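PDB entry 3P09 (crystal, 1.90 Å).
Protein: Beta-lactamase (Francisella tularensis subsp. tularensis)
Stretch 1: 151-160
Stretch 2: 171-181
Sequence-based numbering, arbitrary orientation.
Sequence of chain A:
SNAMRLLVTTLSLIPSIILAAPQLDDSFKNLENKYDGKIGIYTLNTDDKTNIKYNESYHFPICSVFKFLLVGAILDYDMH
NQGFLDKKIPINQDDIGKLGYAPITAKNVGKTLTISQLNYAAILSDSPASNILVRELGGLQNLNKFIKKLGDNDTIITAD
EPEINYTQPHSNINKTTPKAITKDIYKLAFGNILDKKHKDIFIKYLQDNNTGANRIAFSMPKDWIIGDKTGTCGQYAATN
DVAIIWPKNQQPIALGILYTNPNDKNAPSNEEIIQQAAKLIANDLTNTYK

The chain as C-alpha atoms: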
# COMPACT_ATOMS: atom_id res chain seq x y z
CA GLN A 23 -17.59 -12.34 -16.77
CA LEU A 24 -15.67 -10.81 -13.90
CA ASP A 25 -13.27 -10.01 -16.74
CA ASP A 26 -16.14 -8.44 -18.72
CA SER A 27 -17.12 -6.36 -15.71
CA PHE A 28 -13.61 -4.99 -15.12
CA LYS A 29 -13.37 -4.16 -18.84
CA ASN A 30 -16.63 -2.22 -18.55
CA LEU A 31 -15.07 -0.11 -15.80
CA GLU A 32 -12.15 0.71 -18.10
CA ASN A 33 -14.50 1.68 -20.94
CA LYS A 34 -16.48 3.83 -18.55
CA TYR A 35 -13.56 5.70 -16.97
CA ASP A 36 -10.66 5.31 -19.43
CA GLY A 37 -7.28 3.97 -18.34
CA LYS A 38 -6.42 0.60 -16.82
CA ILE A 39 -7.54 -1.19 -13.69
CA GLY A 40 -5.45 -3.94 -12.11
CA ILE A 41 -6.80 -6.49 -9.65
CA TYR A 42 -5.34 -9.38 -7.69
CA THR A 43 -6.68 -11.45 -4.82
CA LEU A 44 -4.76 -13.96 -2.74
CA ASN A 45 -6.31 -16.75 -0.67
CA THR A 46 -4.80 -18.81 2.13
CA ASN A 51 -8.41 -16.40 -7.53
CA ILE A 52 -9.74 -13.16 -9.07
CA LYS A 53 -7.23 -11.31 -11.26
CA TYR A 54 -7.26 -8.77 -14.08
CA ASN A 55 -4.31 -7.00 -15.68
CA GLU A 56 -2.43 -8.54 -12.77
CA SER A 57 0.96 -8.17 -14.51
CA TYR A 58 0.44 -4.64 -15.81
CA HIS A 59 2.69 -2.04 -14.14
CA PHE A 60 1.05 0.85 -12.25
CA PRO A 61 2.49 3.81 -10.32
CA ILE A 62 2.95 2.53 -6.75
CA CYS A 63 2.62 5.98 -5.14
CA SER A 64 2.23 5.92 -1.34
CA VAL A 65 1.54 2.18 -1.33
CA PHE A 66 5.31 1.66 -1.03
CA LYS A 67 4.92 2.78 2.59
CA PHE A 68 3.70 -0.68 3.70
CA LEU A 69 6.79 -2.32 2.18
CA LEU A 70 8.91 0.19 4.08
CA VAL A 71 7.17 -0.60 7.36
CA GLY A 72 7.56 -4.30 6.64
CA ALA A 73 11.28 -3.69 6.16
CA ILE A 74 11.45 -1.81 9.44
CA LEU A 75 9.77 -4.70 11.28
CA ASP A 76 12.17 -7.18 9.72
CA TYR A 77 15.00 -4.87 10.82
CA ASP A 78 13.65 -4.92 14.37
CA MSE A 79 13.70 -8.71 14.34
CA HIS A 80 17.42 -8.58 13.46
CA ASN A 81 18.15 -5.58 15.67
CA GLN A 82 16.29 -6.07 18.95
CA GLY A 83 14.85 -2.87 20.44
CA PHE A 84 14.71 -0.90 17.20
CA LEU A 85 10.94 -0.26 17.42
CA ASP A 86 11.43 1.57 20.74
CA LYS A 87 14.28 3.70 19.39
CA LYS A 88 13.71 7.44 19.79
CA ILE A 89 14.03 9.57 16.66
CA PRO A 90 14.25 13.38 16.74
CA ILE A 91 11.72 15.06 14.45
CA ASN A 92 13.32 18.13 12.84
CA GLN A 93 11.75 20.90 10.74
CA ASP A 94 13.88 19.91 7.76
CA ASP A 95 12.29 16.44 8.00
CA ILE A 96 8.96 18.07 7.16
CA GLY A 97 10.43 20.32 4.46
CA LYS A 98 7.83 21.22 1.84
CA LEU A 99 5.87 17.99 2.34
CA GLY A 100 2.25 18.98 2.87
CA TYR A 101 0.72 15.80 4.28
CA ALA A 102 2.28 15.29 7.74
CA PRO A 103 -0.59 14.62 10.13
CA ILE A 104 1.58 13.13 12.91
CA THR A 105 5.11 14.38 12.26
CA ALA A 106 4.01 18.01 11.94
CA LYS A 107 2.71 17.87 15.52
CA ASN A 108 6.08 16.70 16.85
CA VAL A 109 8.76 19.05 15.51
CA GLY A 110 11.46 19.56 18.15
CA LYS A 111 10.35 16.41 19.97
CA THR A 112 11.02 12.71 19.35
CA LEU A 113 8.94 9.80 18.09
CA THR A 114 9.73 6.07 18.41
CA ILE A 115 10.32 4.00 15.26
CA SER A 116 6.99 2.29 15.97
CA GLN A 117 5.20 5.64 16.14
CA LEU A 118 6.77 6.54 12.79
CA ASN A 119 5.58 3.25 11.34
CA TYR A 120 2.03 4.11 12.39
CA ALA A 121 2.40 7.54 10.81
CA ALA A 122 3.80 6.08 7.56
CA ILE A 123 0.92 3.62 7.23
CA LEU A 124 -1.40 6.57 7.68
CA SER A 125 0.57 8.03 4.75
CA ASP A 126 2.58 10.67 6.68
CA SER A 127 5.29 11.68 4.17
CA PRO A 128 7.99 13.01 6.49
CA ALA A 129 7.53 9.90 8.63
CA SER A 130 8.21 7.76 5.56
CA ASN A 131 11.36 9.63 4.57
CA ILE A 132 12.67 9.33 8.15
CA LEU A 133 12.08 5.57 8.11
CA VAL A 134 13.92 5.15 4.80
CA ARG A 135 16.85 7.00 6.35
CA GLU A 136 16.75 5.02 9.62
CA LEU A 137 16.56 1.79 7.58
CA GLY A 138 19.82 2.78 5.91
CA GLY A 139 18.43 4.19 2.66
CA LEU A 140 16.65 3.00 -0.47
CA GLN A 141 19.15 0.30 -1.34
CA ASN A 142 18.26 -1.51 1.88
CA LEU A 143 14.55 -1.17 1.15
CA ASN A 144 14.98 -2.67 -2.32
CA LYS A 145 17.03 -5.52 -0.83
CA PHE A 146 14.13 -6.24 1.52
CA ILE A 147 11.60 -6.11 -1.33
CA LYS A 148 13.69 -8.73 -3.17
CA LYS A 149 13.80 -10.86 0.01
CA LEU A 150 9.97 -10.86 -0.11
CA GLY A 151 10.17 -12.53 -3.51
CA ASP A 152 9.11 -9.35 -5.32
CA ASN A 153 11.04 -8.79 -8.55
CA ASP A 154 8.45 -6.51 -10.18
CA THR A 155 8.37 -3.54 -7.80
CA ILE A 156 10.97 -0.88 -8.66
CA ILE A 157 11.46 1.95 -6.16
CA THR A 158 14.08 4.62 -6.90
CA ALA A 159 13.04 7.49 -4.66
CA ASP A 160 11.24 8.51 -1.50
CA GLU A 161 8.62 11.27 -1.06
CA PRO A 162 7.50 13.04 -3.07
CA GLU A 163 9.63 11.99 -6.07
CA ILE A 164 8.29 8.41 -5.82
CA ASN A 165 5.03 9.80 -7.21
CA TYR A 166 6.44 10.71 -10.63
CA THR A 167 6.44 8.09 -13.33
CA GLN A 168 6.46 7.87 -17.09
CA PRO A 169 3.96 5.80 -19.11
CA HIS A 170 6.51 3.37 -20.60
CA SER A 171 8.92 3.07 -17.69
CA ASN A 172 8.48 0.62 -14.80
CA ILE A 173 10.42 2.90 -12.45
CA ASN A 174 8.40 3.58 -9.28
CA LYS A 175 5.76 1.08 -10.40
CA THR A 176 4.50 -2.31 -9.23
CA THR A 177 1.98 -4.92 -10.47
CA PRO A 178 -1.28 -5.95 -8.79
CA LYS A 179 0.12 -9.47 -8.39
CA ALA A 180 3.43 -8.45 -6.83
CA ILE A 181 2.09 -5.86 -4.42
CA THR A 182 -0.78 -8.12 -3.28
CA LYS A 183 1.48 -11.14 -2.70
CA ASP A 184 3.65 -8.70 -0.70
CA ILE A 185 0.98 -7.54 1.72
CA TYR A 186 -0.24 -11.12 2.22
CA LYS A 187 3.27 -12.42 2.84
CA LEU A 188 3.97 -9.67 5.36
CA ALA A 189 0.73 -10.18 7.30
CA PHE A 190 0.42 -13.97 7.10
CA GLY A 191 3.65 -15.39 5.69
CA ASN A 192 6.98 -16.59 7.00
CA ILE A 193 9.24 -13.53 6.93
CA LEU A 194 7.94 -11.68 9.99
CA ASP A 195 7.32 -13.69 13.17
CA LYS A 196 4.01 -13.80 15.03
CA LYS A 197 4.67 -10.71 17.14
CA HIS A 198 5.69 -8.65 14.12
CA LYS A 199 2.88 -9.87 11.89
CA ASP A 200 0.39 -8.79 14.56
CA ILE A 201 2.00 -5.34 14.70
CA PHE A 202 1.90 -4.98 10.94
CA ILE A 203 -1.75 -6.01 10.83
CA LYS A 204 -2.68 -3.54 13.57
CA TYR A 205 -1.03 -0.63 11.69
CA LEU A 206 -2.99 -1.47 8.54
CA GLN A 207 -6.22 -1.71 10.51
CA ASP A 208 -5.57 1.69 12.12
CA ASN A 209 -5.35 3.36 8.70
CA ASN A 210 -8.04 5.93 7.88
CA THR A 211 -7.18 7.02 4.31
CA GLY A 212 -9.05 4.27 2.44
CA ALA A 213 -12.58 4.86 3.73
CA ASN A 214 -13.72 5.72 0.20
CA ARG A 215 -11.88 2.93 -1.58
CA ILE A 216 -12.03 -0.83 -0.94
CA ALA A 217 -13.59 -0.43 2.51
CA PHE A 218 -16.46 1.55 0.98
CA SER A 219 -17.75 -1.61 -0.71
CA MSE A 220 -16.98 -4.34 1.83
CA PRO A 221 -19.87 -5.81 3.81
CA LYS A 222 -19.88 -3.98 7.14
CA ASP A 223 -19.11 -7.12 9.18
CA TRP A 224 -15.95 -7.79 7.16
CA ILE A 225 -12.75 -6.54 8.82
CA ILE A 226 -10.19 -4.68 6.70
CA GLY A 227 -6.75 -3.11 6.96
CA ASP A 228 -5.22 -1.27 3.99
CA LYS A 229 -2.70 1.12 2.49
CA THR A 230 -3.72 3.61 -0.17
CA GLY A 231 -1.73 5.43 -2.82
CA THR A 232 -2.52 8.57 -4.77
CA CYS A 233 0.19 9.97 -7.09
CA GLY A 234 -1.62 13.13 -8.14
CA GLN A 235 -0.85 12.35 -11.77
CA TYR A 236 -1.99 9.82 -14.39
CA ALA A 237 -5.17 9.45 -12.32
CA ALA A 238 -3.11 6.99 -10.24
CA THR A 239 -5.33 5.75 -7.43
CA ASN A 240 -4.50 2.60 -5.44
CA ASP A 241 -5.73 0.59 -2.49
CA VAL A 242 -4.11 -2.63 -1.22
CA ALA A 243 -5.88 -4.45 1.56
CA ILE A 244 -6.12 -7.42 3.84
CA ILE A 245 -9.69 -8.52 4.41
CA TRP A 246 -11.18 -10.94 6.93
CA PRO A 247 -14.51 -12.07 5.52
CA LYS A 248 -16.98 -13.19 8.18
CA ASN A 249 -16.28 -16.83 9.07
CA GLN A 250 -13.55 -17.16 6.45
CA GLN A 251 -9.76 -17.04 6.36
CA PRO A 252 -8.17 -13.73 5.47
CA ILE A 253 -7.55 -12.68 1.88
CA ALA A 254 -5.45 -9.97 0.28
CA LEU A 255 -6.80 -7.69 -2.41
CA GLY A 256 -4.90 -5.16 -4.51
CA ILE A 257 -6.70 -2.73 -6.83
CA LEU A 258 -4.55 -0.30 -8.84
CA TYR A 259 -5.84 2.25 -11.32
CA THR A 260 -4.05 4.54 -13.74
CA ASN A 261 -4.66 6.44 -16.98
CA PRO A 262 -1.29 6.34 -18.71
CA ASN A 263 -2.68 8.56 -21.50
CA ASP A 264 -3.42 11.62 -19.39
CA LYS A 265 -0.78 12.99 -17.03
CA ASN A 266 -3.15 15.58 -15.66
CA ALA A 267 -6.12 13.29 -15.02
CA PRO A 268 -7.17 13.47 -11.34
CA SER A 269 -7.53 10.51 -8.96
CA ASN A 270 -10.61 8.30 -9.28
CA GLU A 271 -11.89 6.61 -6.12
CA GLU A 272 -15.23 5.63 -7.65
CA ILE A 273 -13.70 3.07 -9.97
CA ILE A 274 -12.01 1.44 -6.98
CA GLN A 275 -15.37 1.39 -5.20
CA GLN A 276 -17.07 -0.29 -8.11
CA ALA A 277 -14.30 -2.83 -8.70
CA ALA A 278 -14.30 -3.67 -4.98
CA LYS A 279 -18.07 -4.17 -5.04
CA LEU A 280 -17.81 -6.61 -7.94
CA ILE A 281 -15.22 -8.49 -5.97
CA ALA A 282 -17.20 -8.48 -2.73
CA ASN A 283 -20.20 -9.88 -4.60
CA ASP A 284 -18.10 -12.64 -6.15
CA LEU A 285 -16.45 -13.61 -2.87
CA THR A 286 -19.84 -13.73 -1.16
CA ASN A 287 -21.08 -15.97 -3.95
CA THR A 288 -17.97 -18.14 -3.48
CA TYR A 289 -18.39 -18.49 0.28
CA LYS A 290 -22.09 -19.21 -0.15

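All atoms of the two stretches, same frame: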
# COMPACT_ATOMS: atom_id res chain seq x y z
N GLY A 151 10.48 -11.80 -2.30
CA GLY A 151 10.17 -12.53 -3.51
C GLY A 151 9.61 -11.64 -4.61
O GLY A 151 9.14 -12.12 -5.64
N ASP A 152 9.67 -10.33 -4.39
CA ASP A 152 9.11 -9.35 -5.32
C ASP A 152 10.17 -8.83 -6.28
O ASP A 152 11.02 -8.02 -5.90
CB ASP A 152 8.51 -8.17 -4.54
CG ASP A 152 7.82 -7.16 -5.44
OD1 ASP A 152 8.07 -7.19 -6.67
OD2 ASP A 152 7.02 -6.34 -4.93
N ASN A 153 10.11 -9.27 -7.53
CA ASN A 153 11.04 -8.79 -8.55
C ASN A 153 10.38 -7.87 -9.57
O ASN A 153 10.95 -7.60 -10.63
CB ASN A 153 11.69 -9.97 -9.30
CG ASN A 153 12.38 -10.93 -8.36
OD1 ASN A 153 12.02 -12.10 -8.28
ND2 ASN A 153 13.38 -10.44 -7.63
N ASP A 154 9.18 -7.39 -9.26
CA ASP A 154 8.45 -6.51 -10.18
C ASP A 154 8.44 -5.06 -9.71
O ASP A 154 8.42 -4.13 -10.51
CB ASP A 154 7.01 -7.00 -10.38
CG ASP A 154 6.93 -8.29 -11.19
OD1 ASP A 154 7.83 -8.53 -12.02
OD2 ASP A 154 5.96 -9.06 -11.00
N THR A 155 8.46 -4.87 -8.40
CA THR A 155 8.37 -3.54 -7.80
C THR A 155 9.72 -2.82 -7.88
O THR A 155 10.73 -3.32 -7.39
CB THR A 155 7.92 -3.65 -6.34
OG1 THR A 155 6.59 -4.19 -6.31
CG2 THR A 155 7.92 -2.30 -5.64
N ILE A 156 9.74 -1.64 -8.51
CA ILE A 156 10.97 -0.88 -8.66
C ILE A 156 10.86 0.50 -8.02
O ILE A 156 10.20 1.38 -8.55
CB ILE A 156 11.33 -0.67 -10.13
CG1 ILE A 156 11.31 -2.00 -10.88
CG2 ILE A 156 12.68 0.00 -10.24
CD1 ILE A 156 12.41 -2.96 -10.44
N ILE A 157 11.51 0.68 -6.88
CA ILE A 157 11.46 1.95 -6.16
C ILE A 157 12.81 2.66 -6.25
O ILE A 157 13.85 2.06 -5.94
CB ILE A 157 11.10 1.72 -4.70
CG1 ILE A 157 9.67 1.18 -4.59
CG2 ILE A 157 11.25 3.02 -3.90
CD1 ILE A 157 9.36 0.62 -3.24
N THR A 158 12.81 3.92 -6.68
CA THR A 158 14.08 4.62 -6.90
C THR A 158 14.13 5.95 -6.18
O THR A 158 15.09 6.71 -6.34
CB THR A 158 14.36 4.88 -8.40
OG1 THR A 158 13.31 5.70 -8.93
CG2 THR A 158 14.44 3.56 -9.17
N ALA A 159 13.09 6.23 -5.40
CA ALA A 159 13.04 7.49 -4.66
C ALA A 159 12.08 7.40 -3.48
O ALA A 159 11.28 6.48 -3.38
CB ALA A 159 12.65 8.64 -5.60
N ASP A 160 12.19 8.38 -2.59
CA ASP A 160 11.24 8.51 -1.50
C ASP A 160 10.27 9.64 -1.83
O ASP A 160 10.04 9.91 -3.01
CB ASP A 160 11.95 8.67 -0.15
CG ASP A 160 12.88 9.86 -0.11
OD1 ASP A 160 12.72 10.79 -0.94
OD2 ASP A 160 13.78 9.87 0.77
N SER A 171 7.87 3.50 -18.60
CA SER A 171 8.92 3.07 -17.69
C SER A 171 8.32 2.39 -16.46
O SER A 171 7.31 2.85 -15.91
CB SER A 171 9.76 4.27 -17.25
OG SER A 171 10.66 3.90 -16.22
N ASN A 172 8.95 1.31 -16.01
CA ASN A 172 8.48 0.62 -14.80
C ASN A 172 9.06 1.18 -13.51
O ASN A 172 8.79 0.67 -12.43
CB ASN A 172 8.73 -0.89 -14.92
CG ASN A 172 7.95 -1.50 -16.08
OD1 ASN A 172 6.88 -1.01 -16.43
ND2 ASN A 172 8.50 -2.55 -16.68
N ILE A 173 9.87 2.23 -13.62
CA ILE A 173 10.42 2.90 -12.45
C ILE A 173 9.29 3.42 -11.57
O ILE A 173 8.33 4.02 -12.07
CB ILE A 173 11.34 4.08 -12.86
CG1 ILE A 173 12.52 3.58 -13.71
CG2 ILE A 173 11.83 4.84 -11.64
CD1 ILE A 173 13.34 2.52 -13.06
N ASN A 174 9.41 3.18 -10.27
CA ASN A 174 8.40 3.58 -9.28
C ASN A 174 7.03 3.01 -9.58
O ASN A 174 6.02 3.64 -9.32
CB ASN A 174 8.37 5.11 -9.14
CG ASN A 174 9.70 5.68 -8.66
OD1 ASN A 174 10.48 4.98 -8.02
ND2 ASN A 174 9.97 6.95 -8.96
N LYS A 175 7.01 1.79 -10.14
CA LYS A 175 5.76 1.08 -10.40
C LYS A 175 5.78 -0.32 -9.79
O LYS A 175 6.83 -0.83 -9.41
CB LYS A 175 5.51 0.98 -11.90
CG LYS A 175 5.25 2.33 -12.55
CD LYS A 175 4.74 2.19 -13.96
CE LYS A 175 4.59 3.57 -14.63
NZ LYS A 175 4.39 3.47 -16.12
N THR A 176 4.60 -0.92 -9.68
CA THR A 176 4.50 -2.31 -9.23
C THR A 176 3.37 -2.95 -10.04
O THR A 176 2.74 -2.28 -10.85
CB THR A 176 4.20 -2.36 -7.71
OG1 THR A 176 4.17 -3.73 -7.27
CG2 THR A 176 2.87 -1.69 -7.40
N THR A 177 3.11 -4.24 -9.82
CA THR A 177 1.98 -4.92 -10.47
C THR A 177 0.97 -5.32 -9.40
O THR A 177 1.34 -5.49 -8.23
CB THR A 177 2.42 -6.23 -11.20
OG1 THR A 177 2.98 -7.13 -10.24
CG2 THR A 177 3.44 -5.94 -12.32
N PRO A 178 -0.31 -5.49 -9.79
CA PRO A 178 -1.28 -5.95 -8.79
C PRO A 178 -0.84 -7.27 -8.15
O PRO A 178 -0.98 -7.45 -6.94
CB PRO A 178 -2.56 -6.13 -9.61
CG PRO A 178 -2.43 -5.13 -10.76
CD PRO A 178 -0.94 -5.17 -11.09
N LYS A 179 -0.28 -8.18 -8.93
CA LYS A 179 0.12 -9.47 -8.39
C LYS A 179 1.23 -9.31 -7.35
O LYS A 179 1.14 -9.83 -6.24
CB LYS A 179 0.57 -10.40 -9.54
CG LYS A 179 0.85 -11.84 -9.13
CD LYS A 179 1.22 -12.68 -10.35
CE LYS A 179 1.56 -14.11 -9.95
NZ LYS A 179 1.95 -14.96 -11.11
N ALA A 180 2.27 -8.56 -7.70
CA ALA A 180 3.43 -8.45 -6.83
C ALA A 180 3.08 -7.77 -5.51
O ALA A 180 3.47 -8.24 -4.43
CB ALA A 180 4.58 -7.70 -7.54
N ILE A 181 2.36 -6.67 -5.60
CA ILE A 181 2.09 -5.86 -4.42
C ILE A 181 1.11 -6.58 -3.49
O ILE A 181 1.18 -6.42 -2.28
CB ILE A 181 1.56 -4.46 -4.77
CG1 ILE A 181 1.76 -3.52 -3.58
CG2 ILE A 181 0.09 -4.53 -5.22
CD1 ILE A 181 3.23 -3.28 -3.27

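The most unusual feature of this contact is the part played by Asn174, whose CA-to-CB bond points away from stretch 1 while its amide oxygen reaches back to it. With phi/psi of 58/34 and chi1 at -61° (m), the side chain places Asn174 OD1 2.9 Å from Thr158 N, with an N-H...O angle of 153°, and 3.1 Å from Thr158 OG1. Both are hydrogen bonds donated by Thr158, so one carbonyl oxygen accepts from the backbone and the side chain of the same residue. The p rotamer of Thr158 (chi1 60°) puts its hydroxyl within reach of that oxygen, and Thr158 OG1 also lies 3.2 Å from Ile173 CG2.

The backbone of Asn174 adds to this hold less securely. Asn174 N lies 2.6 Å from Ile156 O, but the angle at hydrogen is 124°, and the bond is weak despite the short distance. The better aligned backbone link runs from Ile156 N to Lys175 O, 3.2 Å at 167°. Lys175 O also receives a CA-H...O contact from Thr155 CA at 3.5 Å, with an angle at hydrogen of 152°. The positive phi of Asn174 belongs to the type II turn from Asn172 to Lys175, in which it occupies the third position; the closing bond, Lys175 N to Asn172 O at 3.1 Å, is weak. Outside the turn's polar groups, Ile156 CG2 meets Ile173 CD1 at 3.8 Å, an apolar contact.

Farther along, two hydroxyls meet: Thr155 OG1 and Thr176 OG1 are 2.6 Å apart. Thr155 OG1 donates to Asp152 OD2, also at 2.6 Å. The other carboxylate oxygen of Asp152, OD1, accepts from Asp154 N at 2.8 Å and from Thr155 N at 2.9 Å, with angles of 153° and 162°. These three bonds tie the Asp152 carboxylate to the backbone and hydroxyl just ahead of it, and thereby brace the threonine that faces Thr176.

Against this braced segment packs the start of a helix. Thr177 is its N-cap: Thr177 OG1 accepts from Ala180 N at 3.0 Å and 158°, and chi1 of 60° (p) brings the oxygen into place. Ala180 points its CB toward stretch 1, where Ala180 CB lies 3.6 Å from Asp152 OD1 and 3.8 Å from Asp154 CB. The small methyl thus fits closely beside both acidic side chains. In all, the two stretches bury 514 Å², summed over both sides.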